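Side-chain contacts in peroxisomal fatty acid beta-oxidation multifunctional protein MFP2 (Arabidopsis thaliana, PDB 2WTB), which hydrates long-chain enoyl-CoA and oxidises 3-hydroxyacyl-CoA in peroxisomal fatty acid beta-oxidation during seed germination: residues 31-34 and 35-39; 86-90 and 91-95; 400-403 and 404-407; 504-507 and 508-512; 531-534 and 535-539. All coordinates share one frame; numbering follows the deposited sequence.

Interaction 1 of 5, residues 31-34 and 35-39; sequences LSFD and VLYNL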
loop_
_atom_site.group_PDB
_atom_site.type_symbol
_atom_site.label_atom_id
_atom_site.label_comp_id
_atom_site.label_asym_id
_atom_site.label_seq_id
_atom_site.Cartn_x
_atom_site.Cartn_y
_atom_site.Cartn_z
ATOM N N LEU A 31 15.862 -13.551 7.265
ATOM C CA LEU A 31 16.436 -14.887 7.179
ATOM C C LEU A 31 16.850 -15.243 5.756
ATOM O O LEU A 31 16.115 -15.924 5.039
ATOM C CB LEU A 31 15.448 -15.930 7.701
ATOM C CG LEU A 31 15.035 -15.832 9.168
ATOM C CD1 LEU A 31 14.040 -16.929 9.498
ATOM C CD2 LEU A 31 16.251 -15.909 10.083
ATOM N N SER A 32 18.025 -14.782 5.349
ATOM C CA SER A 32 18.587 -15.193 4.072
ATOM C C SER A 32 19.050 -16.640 4.182
ATOM O O SER A 32 19.156 -17.181 5.283
ATOM C CB SER A 32 19.771 -14.304 3.702
ATOM O OG SER A 32 20.846 -14.507 4.602
ATOM N N PHE A 33 19.324 -17.267 3.044
ATOM C CA PHE A 33 19.864 -18.620 3.050
ATOM C C PHE A 33 21.185 -18.633 3.800
ATOM O O PHE A 33 21.473 -19.564 4.552
ATOM C CB PHE A 33 20.057 -19.139 1.625
ATOM C CG PHE A 33 18.773 -19.455 0.918
ATOM C CD1 PHE A 33 17.944 -20.463 1.383
ATOM C CD2 PHE A 33 18.394 -18.747 -0.209
ATOM C CE1 PHE A 33 16.758 -20.757 0.738
ATOM C CE2 PHE A 33 17.208 -19.038 -0.861
ATOM C CZ PHE A 33 16.390 -20.045 -0.386
ATOM N N ASP A 34 21.981 -17.587 3.595
ATOM C CA ASP A 34 23.267 -17.450 4.267
ATOM C C ASP A 34 23.089 -17.598 5.771
ATOM O O ASP A 34 23.705 -18.457 6.401
ATOM C CB ASP A 34 23.896 -16.092 3.953
ATOM C CG ASP A 34 24.015 -15.831 2.464
ATOM O OD1 ASP A 34 24.944 -15.098 2.063
ATOM O OD2 ASP A 34 23.184 -16.357 1.692
ATOM N N VAL A 35 22.238 -16.751 6.339
ATOM C CA VAL A 35 21.936 -16.810 7.760
ATOM C C VAL A 35 21.508 -18.219 8.150
ATOM O O VAL A 35 21.990 -18.778 9.136
ATOM C CB VAL A 35 20.824 -15.805 8.136
ATOM C CG1 VAL A 35 20.344 -16.037 9.562
ATOM C CG2 VAL A 35 21.318 -14.376 7.949
ATOM N N LEU A 36 20.611 -18.796 7.355
ATOM C CA LEU A 36 20.052 -20.111 7.657
ATOM C C LEU A 36 21.101 -21.220 7.678
ATOM O O LEU A 36 21.046 -22.112 8.523
ATOM C CB LEU A 36 18.933 -20.457 6.672
ATOM C CG LEU A 36 17.615 -19.714 6.892
ATOM C CD1 LEU A 36 16.695 -19.868 5.692
ATOM C CD2 LEU A 36 16.938 -20.200 8.164
ATOM N N TYR A 37 22.053 -21.164 6.752
ATOM C CA TYR A 37 23.090 -22.190 6.676
ATOM C C TYR A 37 24.139 -22.011 7.768
ATOM O O TYR A 37 24.734 -22.983 8.234
ATOM C CB TYR A 37 23.741 -22.221 5.290
ATOM C CG TYR A 37 22.770 -22.566 4.184
ATOM C CD1 TYR A 37 21.838 -23.583 4.348
ATOM C CD2 TYR A 37 22.787 -21.883 2.975
ATOM C CE1 TYR A 37 20.946 -23.905 3.343
ATOM C CE2 TYR A 37 21.899 -22.199 1.963
ATOM C CZ TYR A 37 20.981 -23.211 2.153
ATOM O OH TYR A 37 20.094 -23.533 1.152
ATOM N N ASN A 38 24.366 -20.766 8.171
ATOM C CA ASN A 38 25.219 -20.498 9.318
ATOM C C ASN A 38 24.547 -21.015 10.581
ATOM O O ASN A 38 25.206 -21.510 11.495
ATOM C CB ASN A 38 25.501 -19.001 9.449
ATOM C CG ASN A 38 26.430 -18.486 8.370
ATOM O OD1 ASN A 38 26.877 -19.240 7.507
ATOM N ND2 ASN A 38 26.727 -17.192 8.415
ATOM N N LEU A 39 23.225 -20.895 10.617
ATOM C CA LEU A 39 22.431 -21.374 11.738
ATOM C C LEU A 39 22.511 -22.894 11.819
ATOM O O LEU A 39 22.733 -23.463 12.890
ATOM C CB LEU A 39 20.979 -20.927 11.574
ATOM C CG LEU A 39 20.034 -21.175 12.745
ATOM C CD1 LEU A 39 20.544 -20.474 13.991
ATOM C CD2 LEU A 39 18.639 -20.694 12.398
#

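Interaction 2 of 5, residues 86-90 and 91-95; sequences AGYIS and IDIIT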
loop_
_atom_site.group_PDB
_atom_site.type_symbol
_atom_site.label_atom_id
_atom_site.label_comp_id
_atom_site.label_asym_id
_atom_site.label_seq_id
_atom_site.Cartn_x
_atom_site.Cartn_y
_atom_site.Cartn_z
ATOM N N ALA A 86 11.799 -29.027 -1.434
ATOM C CA ALA A 86 10.827 -27.948 -1.322
ATOM C C ALA A 86 10.745 -27.449 0.115
ATOM O O ALA A 86 10.497 -26.268 0.360
ATOM C CB ALA A 86 9.463 -28.410 -1.806
ATOM N N GLY A 87 10.956 -28.356 1.062
ATOM C CA GLY A 87 10.890 -28.016 2.471
ATOM C C GLY A 87 12.138 -28.422 3.229
ATOM O O GLY A 87 12.068 -28.827 4.388
ATOM N N TYR A 88 13.286 -28.312 2.571
ATOM C CA TYR A 88 14.556 -28.651 3.200
ATOM C C TYR A 88 14.749 -27.868 4.491
ATOM O O TYR A 88 15.124 -28.429 5.519
ATOM C CB TYR A 88 15.722 -28.386 2.247
ATOM C CG TYR A 88 17.080 -28.589 2.879
ATOM C CD1 TYR A 88 17.485 -29.845 3.312
ATOM C CD2 TYR A 88 17.961 -27.526 3.037
ATOM C CE1 TYR A 88 18.726 -30.037 3.888
ATOM C CE2 TYR A 88 19.204 -27.709 3.612
ATOM C CZ TYR A 88 19.580 -28.966 4.036
ATOM O OH TYR A 88 20.818 -29.154 4.607
ATOM N N ILE A 89 14.488 -26.567 4.432
ATOM C CA ILE A 89 14.631 -25.713 5.603
ATOM C C ILE A 89 13.512 -25.969 6.603
ATOM O O ILE A 89 13.761 -26.333 7.752
ATOM C CB ILE A 89 14.628 -24.227 5.218
ATOM C CG1 ILE A 89 15.781 -23.926 4.261
ATOM C CG2 ILE A 89 14.728 -23.358 6.461
ATOM C CD1 ILE A 89 15.727 -22.543 3.661
ATOM N N SER A 90 12.278 -25.776 6.152
ATOM C CA SER A 90 11.107 -25.961 6.998
ATOM C C SER A 90 11.178 -27.263 7.788
ATOM O O SER A 90 10.950 -27.284 8.999
ATOM C CB SER A 90 9.837 -25.943 6.144
ATOM O OG SER A 90 8.687 -26.182 6.936
ATOM N N ILE A 91 11.512 -28.345 7.094
ATOM C CA ILE A 91 11.449 -29.677 7.679
ATOM C C ILE A 91 12.787 -30.166 8.231
ATOM O O ILE A 91 12.900 -30.470 9.417
ATOM C CB ILE A 91 10.912 -30.693 6.658
ATOM C CG1 ILE A 91 9.541 -30.243 6.146
ATOM C CG2 ILE A 91 10.830 -32.080 7.271
ATOM C CD1 ILE A 91 9.011 -31.084 5.015
ATOM N N ASP A 92 13.798 -30.242 7.371
ATOM C CA ASP A 92 15.091 -30.795 7.769
ATOM C C ASP A 92 15.836 -29.929 8.781
ATOM O O ASP A 92 16.418 -30.444 9.734
ATOM C CB ASP A 92 15.976 -31.048 6.548
ATOM C CG ASP A 92 15.587 -32.305 5.796
ATOM O OD1 ASP A 92 16.376 -32.751 4.937
ATOM O OD2 ASP A 92 14.497 -32.850 6.068
ATOM N N ILE A 93 15.820 -28.616 8.570
ATOM C CA ILE A 93 16.570 -27.702 9.427
ATOM C C ILE A 93 15.776 -27.261 10.651
ATOM O O ILE A 93 16.201 -27.469 11.786
ATOM C CB ILE A 93 17.035 -26.450 8.657
ATOM C CG1 ILE A 93 17.882 -26.853 7.451
ATOM C CG2 ILE A 93 17.819 -25.522 9.575
ATOM C CD1 ILE A 93 19.004 -27.803 7.792
ATOM N N ILE A 94 14.625 -26.648 10.414
ATOM C CA ILE A 94 13.827 -26.084 11.496
ATOM C C ILE A 94 13.138 -27.146 12.355
ATOM O O ILE A 94 13.189 -27.088 13.585
ATOM C CB ILE A 94 12.778 -25.095 10.953
ATOM C CG1 ILE A 94 13.456 -23.799 10.503
ATOM C CG2 ILE A 94 11.731 -24.798 12.005
ATOM C CD1 ILE A 94 12.484 -22.722 10.082
ATOM N N THR A 95 12.502 -28.115 11.705
ATOM C CA THR A 95 11.692 -29.106 12.413
ATOM C C THR A 95 12.511 -30.249 13.007
ATOM O O THR A 95 12.369 -30.578 14.184
ATOM C CB THR A 95 10.603 -29.687 11.496
ATOM O OG1 THR A 95 9.717 -28.638 11.089
ATOM C CG2 THR A 95 9.809 -30.763 12.221
#

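Interaction 3 of 5, residues 400-403 and 404-407; sequences IENI and SLKQ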
loop_
_atom_site.group_PDB
_atom_site.type_symbol
_atom_site.label_atom_id
_atom_site.label_comp_id
_atom_site.label_asym_id
_atom_site.label_seq_id
_atom_site.Cartn_x
_atom_site.Cartn_y
_atom_site.Cartn_z
ATOM N N ILE A 400 -10.440 27.597 -3.564
ATOM C CA ILE A 400 -11.183 27.306 -4.789
ATOM C C ILE A 400 -10.298 27.431 -6.029
ATOM O O ILE A 400 -9.320 28.178 -6.033
ATOM C CB ILE A 400 -12.393 28.245 -4.956
ATOM C CG1 ILE A 400 -11.930 29.702 -5.037
ATOM C CG2 ILE A 400 -13.393 28.047 -3.823
ATOM C CD1 ILE A 400 -13.050 30.684 -5.300
ATOM N N GLU A 401 -10.654 26.697 -7.079
ATOM C CA GLU A 401 -9.878 26.695 -8.314
ATOM C C GLU A 401 -10.079 27.984 -9.109
ATOM O O GLU A 401 -10.620 27.968 -10.215
ATOM C CB GLU A 401 -10.233 25.477 -9.172
ATOM C CG GLU A 401 -9.924 24.144 -8.503
ATOM C CD GLU A 401 -8.440 23.939 -8.260
ATOM O OE1 GLU A 401 -7.660 24.025 -9.232
ATOM O OE2 GLU A 401 -8.053 23.686 -7.099
ATOM N N ASN A 402 -9.637 29.096 -8.531
ATOM C CA ASN A 402 -9.714 30.399 -9.182
ATOM C C ASN A 402 -8.322 30.993 -9.377
ATOM O O ASN A 402 -7.641 31.321 -8.408
ATOM C CB ASN A 402 -10.585 31.354 -8.360
ATOM C CG ASN A 402 -10.565 32.775 -8.896
ATOM O OD1 ASN A 402 -10.083 33.032 -9.998
ATOM N ND2 ASN A 402 -11.094 33.707 -8.112
ATOM N N ILE A 403 -7.910 31.132 -10.634
ATOM C CA ILE A 403 -6.573 31.625 -10.959
ATOM C C ILE A 403 -6.308 33.011 -10.379
ATOM O O ILE A 403 -5.328 33.217 -9.660
ATOM C CB ILE A 403 -6.344 31.678 -12.480
ATOM C CG1 ILE A 403 -6.670 30.326 -13.116
ATOM C CG2 ILE A 403 -4.910 32.090 -12.782
ATOM C CD1 ILE A 403 -6.561 30.318 -14.626
ATOM N N SER A 404 -7.182 33.959 -10.703
ATOM C CA SER A 404 -7.063 35.324 -10.208
ATOM C C SER A 404 -6.788 35.352 -8.707
ATOM O O SER A 404 -5.929 36.098 -8.235
ATOM C CB SER A 404 -8.337 36.111 -10.523
ATOM O OG SER A 404 -8.326 37.378 -9.890
ATOM N N LEU A 405 -7.520 34.525 -7.965
ATOM C CA LEU A 405 -7.409 34.476 -6.511
ATOM C C LEU A 405 -6.127 33.791 -6.038
ATOM O O LEU A 405 -5.486 34.249 -5.091
ATOM C CB LEU A 405 -8.640 33.788 -5.914
ATOM C CG LEU A 405 -8.613 33.364 -4.443
ATOM C CD1 LEU A 405 -8.127 34.486 -3.542
ATOM C CD2 LEU A 405 -9.995 32.898 -4.018
ATOM N N LYS A 406 -5.755 32.695 -6.695
ATOM C CA LYS A 406 -4.536 31.970 -6.336
ATOM C C LYS A 406 -3.286 32.815 -6.575
ATOM O O LYS A 406 -2.391 32.868 -5.731
ATOM C CB LYS A 406 -4.438 30.652 -7.108
ATOM C CG LYS A 406 -5.193 29.489 -6.479
ATOM C CD LYS A 406 -5.250 28.304 -7.434
ATOM C CE LYS A 406 -5.476 26.990 -6.702
ATOM N NZ LYS A 406 -6.805 26.927 -6.044
ATOM N N GLN A 407 -3.229 33.472 -7.729
ATOM C CA GLN A 407 -2.107 34.343 -8.057
ATOM C C GLN A 407 -1.882 35.367 -6.954
ATOM O O GLN A 407 -0.743 35.720 -6.643
ATOM C CB GLN A 407 -2.351 35.059 -9.387
ATOM C CG GLN A 407 -2.054 34.219 -10.616
ATOM C CD GLN A 407 -2.452 34.913 -11.906
ATOM O OE1 GLN A 407 -3.366 35.738 -11.927
ATOM N NE2 GLN A 407 -1.768 34.575 -12.993
#

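Interaction 4 of 5, residues 504-507 and 508-512; sequences PYTQ and AAMFL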
loop_
_atom_site.group_PDB
_atom_site.type_symbol
_atom_site.label_atom_id
_atom_site.label_comp_id
_atom_site.label_asym_id
_atom_site.label_seq_id
_atom_site.Cartn_x
_atom_site.Cartn_y
_atom_site.Cartn_z
ATOM N N PRO A 504 -9.963 9.197 -19.389
ATOM C CA PRO A 504 -10.596 8.431 -20.472
ATOM C C PRO A 504 -11.522 7.341 -19.934
ATOM O O PRO A 504 -12.522 7.003 -20.566
ATOM C CB PRO A 504 -9.404 7.791 -21.193
ATOM C CG PRO A 504 -8.226 8.616 -20.807
ATOM C CD PRO A 504 -8.498 9.047 -19.404
ATOM N N TYR A 505 -11.166 6.798 -18.774
ATOM C CA TYR A 505 -11.947 5.780 -18.081
ATOM C C TYR A 505 -13.443 6.075 -18.113
ATOM O O TYR A 505 -14.224 5.315 -18.689
ATOM C CB TYR A 505 -11.457 5.706 -16.637
ATOM C CG TYR A 505 -12.105 4.671 -15.751
ATOM C CD1 TYR A 505 -11.981 3.314 -16.018
ATOM C CD2 TYR A 505 -12.796 5.053 -14.609
ATOM C CE1 TYR A 505 -12.556 2.370 -15.188
ATOM C CE2 TYR A 505 -13.371 4.119 -13.774
ATOM C CZ TYR A 505 -13.249 2.780 -14.065
ATOM O OH TYR A 505 -13.823 1.855 -13.227
ATOM N N THR A 506 -13.837 7.183 -17.497
ATOM C CA THR A 506 -15.245 7.561 -17.420
ATOM C C THR A 506 -15.861 7.907 -18.777
ATOM O O THR A 506 -17.028 7.612 -19.027
ATOM C CB THR A 506 -15.454 8.734 -16.445
ATOM O OG1 THR A 506 -15.522 8.228 -15.107
ATOM C CG2 THR A 506 -16.742 9.473 -16.761
ATOM N N GLN A 507 -15.080 8.531 -19.652
ATOM C CA GLN A 507 -15.590 8.935 -20.957
ATOM C C GLN A 507 -15.811 7.740 -21.878
ATOM O O GLN A 507 -16.784 7.702 -22.630
ATOM C CB GLN A 507 -14.654 9.953 -21.612
ATOM C CG GLN A 507 -14.574 11.275 -20.866
ATOM C CD GLN A 507 -13.612 12.253 -21.510
ATOM O OE1 GLN A 507 -13.170 12.052 -22.641
ATOM N NE2 GLN A 507 -13.280 13.320 -20.789
ATOM N N ALA A 508 -14.910 6.765 -21.814
ATOM C CA ALA A 508 -15.047 5.553 -22.613
ATOM C C ALA A 508 -16.307 4.806 -22.204
ATOM O O ALA A 508 -17.026 4.265 -23.044
ATOM C CB ALA A 508 -13.831 4.664 -22.447
ATOM N N ALA A 509 -16.565 4.781 -20.902
ATOM C CA ALA A 509 -17.753 4.137 -20.369
ATOM C C ALA A 509 -19.015 4.807 -20.903
ATOM O O ALA A 509 -19.894 4.147 -21.461
ATOM C CB ALA A 509 -17.734 4.175 -18.852
ATOM N N MET A 510 -19.095 6.123 -20.736
ATOM C CA MET A 510 -20.280 6.871 -21.137
ATOM C C MET A 510 -20.530 6.827 -22.641
ATOM O O MET A 510 -21.678 6.839 -23.079
ATOM C CB MET A 510 -20.205 8.316 -20.643
ATOM C CG MET A 510 -20.368 8.447 -19.139
ATOM S SD MET A 510 -20.779 10.120 -18.613
ATOM C CE MET A 510 -20.922 9.883 -16.845
ATOM N N PHE A 511 -19.460 6.777 -23.428
ATOM C CA PHE A 511 -19.604 6.641 -24.874
ATOM C C PHE A 511 -20.253 5.305 -25.212
ATOM O O PHE A 511 -21.082 5.218 -26.119
ATOM C CB PHE A 511 -18.254 6.757 -25.584
ATOM C CG PHE A 511 -18.287 6.306 -27.020
ATOM C CD1 PHE A 511 -17.819 5.052 -27.378
ATOM C CD2 PHE A 511 -18.800 7.130 -28.009
ATOM C CE1 PHE A 511 -17.855 4.630 -28.699
ATOM C CE2 PHE A 511 -18.838 6.715 -29.332
ATOM C CZ PHE A 511 -18.364 5.464 -29.676
ATOM N N LEU A 512 -19.868 4.267 -24.477
ATOM C CA LEU A 512 -20.447 2.944 -24.658
ATOM C C LEU A 512 -21.933 2.963 -24.316
ATOM O O LEU A 512 -22.746 2.332 -24.993
ATOM C CB LEU A 512 -19.723 1.919 -23.784
ATOM C CG LEU A 512 -18.276 1.599 -24.163
ATOM C CD1 LEU A 512 -17.630 0.714 -23.108
ATOM C CD2 LEU A 512 -18.206 0.946 -25.534
#

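Interaction 5 of 5, residues 531-534 and 535-539; sequences MPMG and PFRLC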
loop_
_atom_site.group_PDB
_atom_site.type_symbol
_atom_site.label_atom_id
_atom_site.label_comp_id
_atom_site.label_asym_id
_atom_site.label_seq_id
_atom_site.Cartn_x
_atom_site.Cartn_y
_atom_site.Cartn_z
ATOM N N MET A 531 -11.601 -3.391 -9.445
ATOM C CA MET A 531 -11.931 -2.051 -8.977
ATOM C C MET A 531 -12.894 -2.137 -7.802
ATOM O O MET A 531 -13.697 -3.067 -7.719
ATOM C CB MET A 531 -12.554 -1.228 -10.106
ATOM C CG MET A 531 -11.588 -0.880 -11.224
ATOM S SD MET A 531 -10.411 0.383 -10.719
ATOM C CE MET A 531 -9.159 0.223 -11.985
ATOM N N PRO A 532 -12.813 -1.167 -6.882
ATOM C CA PRO A 532 -13.692 -1.139 -5.711
ATOM C C PRO A 532 -15.072 -0.616 -6.086
ATOM O O PRO A 532 -15.977 -0.585 -5.253
ATOM C CB PRO A 532 -13.000 -0.136 -4.774
ATOM C CG PRO A 532 -11.644 0.135 -5.387
ATOM C CD PRO A 532 -11.823 -0.083 -6.849
ATOM N N MET A 533 -15.226 -0.220 -7.344
ATOM C CA MET A 533 -16.418 0.489 -7.773
ATOM C C MET A 533 -16.531 0.444 -9.292
ATOM O O MET A 533 -15.567 0.123 -9.985
ATOM C CB MET A 533 -16.324 1.939 -7.303
ATOM C CG MET A 533 -17.623 2.534 -6.825
ATOM S SD MET A 533 -17.349 3.987 -5.794
ATOM C CE MET A 533 -18.999 4.237 -5.143
ATOM N N GLY A 534 -17.712 0.763 -9.807
ATOM C CA GLY A 534 -17.907 0.850 -11.241
ATOM C C GLY A 534 -17.732 2.282 -11.698
ATOM O O GLY A 534 -17.839 3.203 -10.892
ATOM N N PRO A 535 -17.460 2.480 -12.996
ATOM C CA PRO A 535 -17.267 3.821 -13.559
ATOM C C PRO A 535 -18.384 4.778 -13.154
ATOM O O PRO A 535 -18.112 5.858 -12.631
ATOM C CB PRO A 535 -17.312 3.571 -15.066
ATOM C CG PRO A 535 -16.832 2.175 -15.223
ATOM C CD PRO A 535 -17.320 1.425 -14.014
ATOM N N PHE A 536 -19.628 4.378 -13.394
ATOM C CA PHE A 536 -20.776 5.214 -13.067
ATOM C C PHE A 536 -21.022 5.240 -11.562
ATOM O O PHE A 536 -21.288 6.292 -10.982
ATOM C CB PHE A 536 -22.020 4.722 -13.810
ATOM C CG PHE A 536 -21.817 4.583 -15.291
ATOM C CD1 PHE A 536 -21.451 3.366 -15.843
ATOM C CD2 PHE A 536 -21.974 5.674 -16.131
ATOM C CE1 PHE A 536 -21.256 3.238 -17.205
ATOM C CE2 PHE A 536 -21.778 5.552 -17.492
ATOM C CZ PHE A 536 -21.418 4.331 -18.029
ATOM N N ARG A 537 -20.924 4.072 -10.938
ATOM C CA ARG A 537 -21.092 3.948 -9.497
ATOM C C ARG A 537 -20.129 4.873 -8.757
ATOM O O ARG A 537 -20.499 5.515 -7.774
ATOM C CB ARG A 537 -20.883 2.493 -9.072
ATOM C CG ARG A 537 -20.762 2.266 -7.578
ATOM C CD ARG A 537 -21.919 2.869 -6.808
ATOM N NE ARG A 537 -22.021 2.293 -5.471
ATOM C CZ ARG A 537 -22.590 2.899 -4.437
ATOM N NH1 ARG A 537 -23.102 4.114 -4.579
ATOM N NH2 ARG A 537 -22.638 2.294 -3.258
ATOM N N LEU A 538 -18.894 4.940 -9.245
ATOM C CA LEU A 538 -17.881 5.821 -8.676
ATOM C C LEU A 538 -18.150 7.271 -9.062
ATOM O O LEU A 538 -17.846 8.194 -8.307
ATOM C CB LEU A 538 -16.484 5.390 -9.140
ATOM C CG LEU A 538 -15.294 6.309 -8.845
ATOM C CD1 LEU A 538 -14.026 5.494 -8.619
ATOM C CD2 LEU A 538 -15.095 7.328 -9.961
ATOM N N CYS A 539 -18.726 7.462 -10.244
ATOM C CA CYS A 539 -19.045 8.795 -10.737
ATOM C C CYS A 539 -20.084 9.478 -9.852
ATOM O O CYS A 539 -20.058 10.694 -9.671
ATOM C CB CYS A 539 -19.546 8.722 -12.180
ATOM S SG CYS A 539 -19.748 10.325 -12.980
#

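Interaction 1 of 5, residues 31-34 and 35-39
Ser32 OG takes the backbone N-H of Val35 at 3.2 Å between OG and N, an almost perfectly straight bond (178°) that caps the first turn of helix 33-46. The hydroxyl is placed for this by a chi1 of 67°, which sets OG between the serine's own N and carbonyl carbon and turns it back over the helix start; Val35 CG2 packs against the same oxygen at 3.4 Å. The carbonyl of Ser32 then receives Leu36 N at 3.0 Å from its O. Ser32 therefore grips the turn twice, as N-cap by side chain and by backbone. This is the opening of the helix in a beta-alpha-beta unit, strand 18-24, helix 33-46 and strand 54-59, of the crotonase-type hydratase region. Beside the cap, Leu31 and Val35 cross at about a right angle, Leu31 CD2 meeting Val35 CG1 at 4.1 Å. One turn on, Phe33 and Tyr37 lie side by side and point the same way, with Phe33 CB 3.6 Å from Tyr37 CE2. Farther out, Leu23 of strand 18-24 backs both Leu31 and Val35, while Ile89 of helix 88-99 covers Phe33 and Leu36. The side chain of Leu31 is about 6 Å from that of Glu119, the predicted nucleophile.

Interaction 2 of 5, residues 86-90 and 91-95
This is a contact within a single helix, the first turns of helix 88-99 in the hydratase part of the chain, where the helix widens and Tyr88 meets Asp92 and Ile93, four and five residues on. Two side chains touch the Tyr88 ring, one over a face and one at the edge. Ile93 CG1 lies 4.1 Å above the ring plane, displaced toward the rim, with Ile93 CD1 4.0 Å from Tyr88 CZ. At the edge, Asp92 OD1 sits near the plane, 3.5 Å from Tyr88 CD1, the carboxylate turned 69° against the ring. A chi1 of 174° carries the ring to where both residues can meet it. Replacing Tyr88 by an alanine would take away the ring, and Ile93 would probably lose the flat surface it packs on, with the Asp92 carboxylate freer to turn. Farther on, Thr95 OG1 donates to Ser90 O at 2.8 Å; the same Thr95 OG1 is also hydrogen-bonded to Arg153 NH2. Ile89 CG2 touches Ile94 CG1 at 4.3 Å, and both isoleucines pack on Phe148. The backbone fits this spacing: Ile94 N reaches Ile89 O at 2.8 Å, nearly straight at 176°, and Ile93 N reaches Tyr88 O at 3.1 Å, while the bonds from Asp92 N and Ile93 N to the fourth residue back are weak. Bonds to the fifth residue back are the signature of a pi-type turn, here about 5 Å from the predicted nucleophile Glu119, measured from the Ile94 side chain.

Interaction 3 of 5, residues 400-403 and 404-407
The start of helix 403-416, with Asn402 at its N-cap, is tied here to the loop that follows strand 394-397, and Lys406 and Ile400 make the chief polar link. Lys406 NZ donates to Ile400 O at 2.8 Å, coming from above the carbonyl plane, 58° out of it. Asn402 N reaches the same oxygen at 2.7 Å from the opposite face, closing an inverse gamma turn centred on Glu401, so two donors hold this carbonyl. The lysine chain runs out almost extended and bends only at its last torsion (chi4 65°), which swings NZ back to the loop. There NZ of Lys406 also meets Glu401 OE2 in a long salt bridge, 3.6 Å, and forms another with Glu397, while the other carboxylate oxygen of Glu401 is bonded by Thr427, Ser428 and Thr429. All this belongs to the Rossmann-type NAD-binding domain of the dehydrogenase, in the connection that leads from one parallel strand into its helix. On the apolar side, the side chains of Ile400 and Leu405 cross at about a right angle, Ile400 CG1 3.9 Å from Leu405 CD2. The amide of Asn402 also lies across Leu405, Asn402 ND2 being 3.3 Å from Leu405 CB. One turn on, Ile403 and Gln407 run side by side: Ile403 CG2 packs on Gln407 CD at 3.8 Å, and the glutamine NE2 is held by the carbonyl of Lys434.

Interaction 4 of 5, residues 504-507 and 508-512
Four consecutive backbone bonds, each to the fourth residue back, carry helix 498-514 through this contact, the first from Ala508 N to Pro504 O (2.7 Å), the last from Phe511 N to Gln507 O (2.9 Å); the helix is kinked just where Pro504 and Tyr505 lack a bond to the turn before. Side chains mostly meet carbonyl oxygens of the preceding turn. The methyl of Ala508 sits against the proline carbonyl, CB to Pro504 O 3.3 Å, and Ala509 CB rests 3.5 Å from Thr506 O. Met510 leans back over the same threonine: chi1 of -71° turns CG beside its own backbone N, bringing it to 3.4 Å from Thr506 O. The extended remainder of the methionine then carries CE to Thr506 CG2 at 4.2 Å, a light methyl-to-methyl touch. Phe511 meets the turn by its CB, 3.4 Å from Gln507 O, while its ring leads away toward Leu619. Gln507, also extended beyond CG, carries its amide to Tyr563, where OE1 accepts from Tyr563 N. In the C-terminal domain of the dehydrogenase this stretch is packed between helices: Tyr505 and Leu512 lie on helix 624-644, the tyrosine ring meeting that of Phe632, and Ala509 and Met510 lie on helix 535-542.

Interaction 5 of 5, residues 531-534 and 535-539
Apolar packing dominates, and Met533 supplies most of it by reaching forward over the first turn of helix 535-542. Its chain is extended beyond CG and crosses both Arg537 and Leu538 at about a right angle. The sulfur passes across Leu538, Met533 SD 3.7 Å from Leu538 CB, while the terminal methyl CE sits over one face of the Arg537 guanidinium, 3.5 Å above its plane and offset toward the rim. The arginine chain bends at chi2 (53°), which brings Arg537 CD and NE each to 3.6 Å from Met533 CE. With an alanine in place of Met533 the guanidinium would probably lose the methyl over its face, a gap would open beside Leu538, and the arginine would be freer to swing.

Between the two segments the hydrogen bond is backbone to backbone. Gly534, the N-cap residue, gives its O to Leu538 N at 2.6 Å, and Leu538 CB lies 3.1 Å from the same oxygen. Asp523 takes the amides of Phe536 and Arg537 with its two carboxylate oxygens, so these amides are met from helix 519-529, the N-cap glycine having no side chain to do it. Pro535, which has no N-H to offer, fills the first position of the helix. The chemistry thus divides the work: a carboxylate, likely favoured by the helix dipole, satisfies the amides, while the Met533 methyl makes an apolar contact with the face of the cation.

How the interactions relate
The five contacts fall into three regions of the chain. Interactions 1 and 2 share the hydratase part, centres 12 Å apart, and touch where Ile89 CD1 packs on Leu36 CD1 at 3.5 Å and on Phe33 CE1 at 3.6 Å; Leu31, just before helix 33-46, and Ile94 of helix 88-99 both bring side chains close to the predicted nucleophile Glu119. Interactions 4 and 5 pair up in the same way in the dehydrogenase C-terminal domain, centres again 12 Å apart, with Met510 CG 3.6 Å from Phe536 CE2 and Tyr505 OH 3.6 Å from Pro535 CD. Interaction 3 stands alone in the NAD-binding domain, its nearest atoms about 17 Å from those of interactions 4 and 5 and about 47 Å from those of interaction 1.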